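Local coordinates for protein transcobalamin-1 (Homo sapiens, PDB 4KKI) that carries vitamin B12, binding it with femtomolar affinity and shielding it from stomach acid, at residues D89-E94 / Y144-L149; E134-T139 / N395-T400. All coordinates share one frame; numbering follows the deposited sequence.

Two contacts in this transport protein illustrate how a ligand enclosed between two domains is flanked by different kinds of junction. Interaction 1 lies inside the helical domain and interaction 2 joins that domain to the C-terminal beta domain. Their centres are 15 Å apart and their nearest atoms about 5 Å apart, without touching. In the chain, helix 118-135, whose end belongs to interaction 2, is followed by helix 144-156 of interaction 1. Both border cyanocobalamin: the Gln146 side chain comes within about 3 Å of it and that of Asn396 within about 4 Å. Hydrogen bonds carry the first contact, whereas the second relies on stacking and van der Waals packing.

Interaction 1. Residues D89-E94 / Y144-L149; sequences DVSSGE and YYQLSL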
loop_
_atom_site.group_PDB
_atom_site.type_symbol
_atom_site.label_atom_id
_atom_site.label_comp_id
_atom_site.label_asym_id
_atom_site.label_seq_id
_atom_site.Cartn_x
_atom_site.Cartn_y
_atom_site.Cartn_z
ATOM N N ASP A 89 17.042 9.103 6.075
ATOM C CA ASP A 89 16.273 9.292 4.848
ATOM C C ASP A 89 15.077 8.344 4.739
ATOM O O ASP A 89 14.207 8.528 3.886
ATOM C CB ASP A 89 17.177 9.145 3.622
ATOM C CG ASP A 89 18.226 10.236 3.539
ATOM O OD1 ASP A 89 17.953 11.359 4.012
ATOM O OD2 ASP A 89 19.323 9.971 3.002
ATOM N N VAL A 90 15.036 7.332 5.601
ATOM C CA VAL A 90 13.940 6.369 5.600
ATOM C C VAL A 90 12.632 7.038 6.013
ATOM O O VAL A 90 12.568 7.698 7.047
ATOM C CB VAL A 90 14.235 5.185 6.544
ATOM C CG1 VAL A 90 13.003 4.316 6.718
ATOM C CG2 VAL A 90 15.402 4.366 6.014
ATOM N N SER A 91 11.591 6.876 5.200
ATOM C CA SER A 91 10.311 7.513 5.494
ATOM C C SER A 91 9.671 6.871 6.716
ATOM O O SER A 91 9.980 5.730 7.062
ATOM C CB SER A 91 9.363 7.417 4.301
ATOM O OG SER A 91 8.727 6.150 4.263
ATOM N N SER A 92 8.779 7.612 7.366
ATOM C CA SER A 92 8.083 7.111 8.545
ATOM C C SER A 92 7.357 5.799 8.242
ATOM O O SER A 92 7.444 4.844 9.013
ATOM C CB SER A 92 7.103 8.159 9.081
ATOM O OG SER A 92 6.140 8.513 8.103
ATOM N N GLY A 93 6.663 5.755 7.109
ATOM C CA GLY A 93 5.947 4.561 6.695
ATOM C C GLY A 93 6.854 3.367 6.457
ATOM O O GLY A 93 6.485 2.231 6.757
ATOM N N GLU A 94 8.040 3.620 5.913
ATOM C CA GLU A 94 9.005 2.555 5.657
ATOM C C GLU A 94 9.508 1.958 6.963
ATOM O O GLU A 94 9.664 0.744 7.082
ATOM C CB GLU A 94 10.188 3.076 4.836
ATOM C CG GLU A 94 9.885 3.297 3.365
ATOM C CD GLU A 94 11.054 3.911 2.618
ATOM O OE1 GLU A 94 11.937 4.508 3.273
ATOM O OE2 GLU A 94 11.092 3.793 1.377
ATOM N N TYR A 144 -1.221 9.935 4.059
ATOM C CA TYR A 144 -2.002 9.416 5.179
ATOM C C TYR A 144 -1.951 7.895 5.290
ATOM O O TYR A 144 -2.209 7.337 6.354
ATOM C CB TYR A 144 -3.454 9.894 5.114
ATOM C CG TYR A 144 -3.733 11.126 5.943
ATOM C CD1 TYR A 144 -2.743 12.075 6.175
ATOM C CD2 TYR A 144 -4.983 11.331 6.508
ATOM C CE1 TYR A 144 -2.999 13.203 6.935
ATOM C CE2 TYR A 144 -5.248 12.449 7.272
ATOM C CZ TYR A 144 -4.255 13.382 7.484
ATOM O OH TYR A 144 -4.522 14.495 8.248
ATOM N N TYR A 145 -1.627 7.230 4.188
ATOM C CA TYR A 145 -1.420 5.791 4.209
ATOM C C TYR A 145 -0.252 5.460 5.137
ATOM O O TYR A 145 -0.351 4.570 5.984
ATOM C CB TYR A 145 -1.158 5.278 2.794
ATOM C CG TYR A 145 -1.018 3.780 2.675
ATOM C CD1 TYR A 145 -2.134 2.971 2.487
ATOM C CD2 TYR A 145 0.230 3.175 2.731
ATOM C CE1 TYR A 145 -2.010 1.600 2.369
ATOM C CE2 TYR A 145 0.365 1.806 2.613
ATOM C CZ TYR A 145 -0.757 1.023 2.433
ATOM O OH TYR A 145 -0.621 -0.340 2.315
ATOM N N GLN A 146 0.847 6.194 4.988
ATOM C CA GLN A 146 2.009 6.012 5.852
ATOM C C GLN A 146 1.725 6.517 7.261
ATOM O O GLN A 146 2.157 5.915 8.245
ATOM C CB GLN A 146 3.240 6.715 5.276
ATOM C CG GLN A 146 3.687 6.160 3.934
ATOM C CD GLN A 146 5.104 6.559 3.574
ATOM O OE1 GLN A 146 5.912 6.879 4.445
ATOM N NE2 GLN A 146 5.412 6.538 2.283
ATOM N N LEU A 147 0.990 7.620 7.353
ATOM C CA LEU A 147 0.603 8.175 8.642
ATOM C C LEU A 147 -0.204 7.152 9.431
ATOM O O LEU A 147 -0.076 7.050 10.652
ATOM C CB LEU A 147 -0.216 9.450 8.453
ATOM C CG LEU A 147 -0.251 10.402 9.647
ATOM C CD1 LEU A 147 1.101 11.078 9.822
ATOM C CD2 LEU A 147 -1.351 11.432 9.483
ATOM N N SER A 148 -1.032 6.391 8.719
ATOM C CA SER A 148 -1.828 5.339 9.337
ATOM C C SER A 148 -0.929 4.180 9.738
ATOM O O SER A 148 -1.099 3.591 10.805
ATOM C CB SER A 148 -2.913 4.850 8.377
ATOM O OG SER A 148 -3.762 5.910 7.981
ATOM N N LEU A 149 0.022 3.854 8.869
ATOM C CA LEU A 149 1.027 2.846 9.184
ATOM C C LEU A 149 1.787 3.237 10.449
ATOM O O LEU A 149 2.086 2.389 11.288
ATOM C CB LEU A 149 2.001 2.664 8.016
ATOM C CG LEU A 149 1.545 1.812 6.830
ATOM C CD1 LEU A 149 2.560 1.873 5.696
ATOM C CD2 LEU A 149 1.328 0.376 7.271
#
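The capping box that starts helix 92-102 meets the cobalamin-binding helix 144-156 where Ser91 and Gly93 hold the side-chain carbonyl of Gln146. Gln146 OE1 accepts from Ser91 OG at 2.9 Å and from Gly93 N at 3.0 Å. Both donors approach from the same face of the amide plane, each tilted about 30° out of it, and the Gly93 N-H...O bond is well off straight, at 132°. In Gln146, chi2 of -163° sets CD anti to CA, so the chain extends toward Ser91 and Gly93. On the way its CB passes 3.7 Å from Gly93 CA, and OE1 occupies the space beside the glycine where a side chain would point.

Ser91 OG does two jobs, since it also accepts from Glu94 N at 3.1 Å. The box is completed by Ser91 N, which donates to Glu94 OE1 at 3.1 Å from above the carboxylate plane. With OE1 held on this side, which probably sets the amide's orientation, Gln146 NE2 hydrogen-bonds cyanocobalamin O58; Gly93 and Glu94 also line the pocket. One turn further on, Leu149 CD1 lies 4.1 Å from Gly93 O, and its side chain packs on Ala96 and Leu97 of helix 92-102. Ser92 OG bonds instead to Glu129 of helix 118-135 and to Asp150 of helix 144-156, joining three helices of the alpha domain.

Interaction 2. Residues E134-T139 / N395-T400; sequences EAHNGT and NNNDRT
Asn396 O accepts from Arg399 N at 2.9 Å, closing a type I turn, and the methyl CG2 of Thr139 rests against this same oxygen at 3.6 Å. The two branches of the threonine go to different partners. Its chi1 of -53° sets OG1 beside the backbone N, facing Arg399, which leaves CG2 anti to that N and against the turn carbonyl. There OG1 touches the aliphatic part of the arginine, 3.3 Å from CD, and sits at the edge of the guanidinium, near its plane. The arginine chain bends at chi3 (82°), its side chain also packing against Lys175, Asn176 and Tyr433.

Such a meeting of two turns is how the helical and beta domains touch here, beside the cobalamin held between them. The 134-139 segment leaves helix 118-135 and reverses through a type I' turn from His136 to Thr139, closed by Thr139 N on His136 O. Both central residues, Asn137 and Gly138, take a positive phi in it. The 395-400 segment leads into strand 400-406; its ends are tied by Thr400 N to Asn395 O, and Asn395 OD1 accepts from Asp398 N in an Asx motif.

The amide of Asn397 lies over one face of the His136 ring. The two planes are only 6° apart, an amide-on-imidazole stack: Asn397 CG is 3.4 Å from His136 CD2, and Asn397 OD1 is offset toward the rim. Asn397 ND2 comes 3.5 Å from His136 NE2. On the ligand side, Asn396 touches cyanocobalamin.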
loop_
_atom_site.group_PDB
_atom_site.type_symbol
_atom_site.label_atom_id
_atom_site.label_comp_id
_atom_site.label_asym_id
_atom_site.label_seq_id
_atom_site.Cartn_x
_atom_site.Cartn_y
_atom_site.Cartn_z
ATOM N N GLU A 134 1.631 21.122 9.812
ATOM C CA GLU A 134 1.453 22.423 10.438
ATOM C C GLU A 134 2.148 23.495 9.608
ATOM O O GLU A 134 1.658 24.618 9.489
ATOM C CB GLU A 134 2.017 22.409 11.858
ATOM C CG GLU A 134 1.365 21.374 12.762
ATOM C CD GLU A 134 2.092 21.201 14.083
ATOM O OE1 GLU A 134 3.193 21.768 14.241
ATOM O OE2 GLU A 134 1.560 20.493 14.965
ATOM N N ALA A 135 3.287 23.138 9.024
ATOM C CA ALA A 135 4.066 24.092 8.247
ATOM C C ALA A 135 3.558 24.232 6.812
ATOM O O ALA A 135 3.657 25.300 6.215
ATOM C CB ALA A 135 5.541 23.704 8.261
ATOM N N HIS A 136 3.010 23.149 6.269
ATOM C CA HIS A 136 2.631 23.101 4.858
ATOM C C HIS A 136 1.151 22.837 4.580
ATOM O O HIS A 136 0.813 21.967 3.772
ATOM C CB HIS A 136 3.476 22.070 4.109
ATOM C CG HIS A 136 4.855 22.546 3.770
ATOM N ND1 HIS A 136 5.912 22.456 4.651
ATOM C CD2 HIS A 136 5.347 23.110 2.643
ATOM C CE1 HIS A 136 6.998 22.946 4.077
ATOM N NE2 HIS A 136 6.685 23.349 2.862
ATOM N N ASN A 137 0.280 23.583 5.252
ATOM C CA ASN A 137 -1.144 23.607 4.908
ATOM C C ASN A 137 -1.847 22.248 5.012
ATOM O O ASN A 137 -2.840 21.997 4.327
ATOM C CB ASN A 137 -1.331 24.218 3.509
ATOM C CG ASN A 137 -2.731 24.765 3.281
ATOM O OD1 ASN A 137 -3.395 25.227 4.209
ATOM N ND2 ASN A 137 -3.183 24.713 2.032
ATOM N N GLY A 138 -1.324 21.377 5.870
ATOM C CA GLY A 138 -1.950 20.098 6.142
ATOM C C GLY A 138 -1.391 18.927 5.354
ATOM O O GLY A 138 -1.880 17.808 5.479
ATOM N N THR A 139 -0.372 19.175 4.538
ATOM C CA THR A 139 0.261 18.107 3.767
ATOM C C THR A 139 1.423 17.492 4.544
ATOM O O THR A 139 2.357 18.193 4.930
ATOM C CB THR A 139 0.774 18.611 2.400
ATOM O OG1 THR A 139 -0.290 19.262 1.701
ATOM C CG2 THR A 139 1.283 17.456 1.562
ATOM N N ASN A 395 5.720 17.221 -7.233
ATOM C CA ASN A 395 6.075 17.790 -5.936
ATOM C C ASN A 395 5.084 17.400 -4.845
ATOM O O ASN A 395 3.872 17.532 -5.013
ATOM C CB ASN A 395 6.194 19.316 -6.021
ATOM C CG ASN A 395 6.731 19.931 -4.738
ATOM O OD1 ASN A 395 5.967 20.353 -3.868
ATOM N ND2 ASN A 395 8.053 19.984 -4.617
ATOM N N ASN A 396 5.613 16.921 -3.726
ATOM C CA ASN A 396 4.781 16.449 -2.628
ATOM C C ASN A 396 4.047 17.582 -1.915
ATOM O O ASN A 396 2.838 17.506 -1.698
ATOM C CB ASN A 396 5.620 15.644 -1.634
ATOM C CG ASN A 396 4.844 14.500 -1.010
ATOM O OD1 ASN A 396 3.693 14.661 -0.603
ATOM N ND2 ASN A 396 5.471 13.330 -0.946
ATOM N N ASN A 397 4.779 18.631 -1.555
ATOM C CA ASN A 397 4.179 19.779 -0.881
ATOM C C ASN A 397 3.172 20.499 -1.767
ATOM O O ASN A 397 2.158 21.005 -1.285
ATOM C CB ASN A 397 5.255 20.751 -0.393
ATOM C CG ASN A 397 5.976 20.249 0.846
ATOM O OD1 ASN A 397 5.363 19.672 1.744
ATOM N ND2 ASN A 397 7.285 20.468 0.898
ATOM N N ASP A 398 3.450 20.532 -3.068
ATOM C CA ASP A 398 2.525 21.125 -4.027
ATOM C C ASP A 398 1.363 20.180 -4.319
ATOM O O ASP A 398 0.397 20.561 -4.978
ATOM C CB ASP A 398 3.247 21.485 -5.329
ATOM C CG ASP A 398 4.292 22.568 -5.137
ATOM O OD1 ASP A 398 4.143 23.384 -4.203
ATOM O OD2 ASP A 398 5.263 22.602 -5.922
ATOM N N ARG A 399 1.472 18.948 -3.824
ATOM C CA ARG A 399 0.442 17.930 -4.012
ATOM C C ARG A 399 0.198 17.666 -5.497
ATOM O O ARG A 399 -0.936 17.461 -5.929
ATOM C CB ARG A 399 -0.856 18.332 -3.298
ATOM C CG ARG A 399 -0.637 18.832 -1.874
ATOM C CD ARG A 399 -1.933 19.239 -1.185
ATOM N NE ARG A 399 -2.651 18.094 -0.631
ATOM C CZ ARG A 399 -3.798 17.627 -1.111
ATOM N NH1 ARG A 399 -4.366 18.211 -2.156
ATOM N NH2 ARG A 399 -4.379 16.579 -0.543
ATOM N N THR A 400 1.277 17.672 -6.273
ATOM C CA THR A 400 1.198 17.467 -7.713
ATOM C C THR A 400 1.885 16.168 -8.114
ATOM O O THR A 400 2.838 15.739 -7.464
ATOM C CB THR A 400 1.871 18.617 -8.477
ATOM O OG1 THR A 400 3.269 18.647 -8.161
ATOM C CG2 THR A 400 1.243 19.948 -8.107
#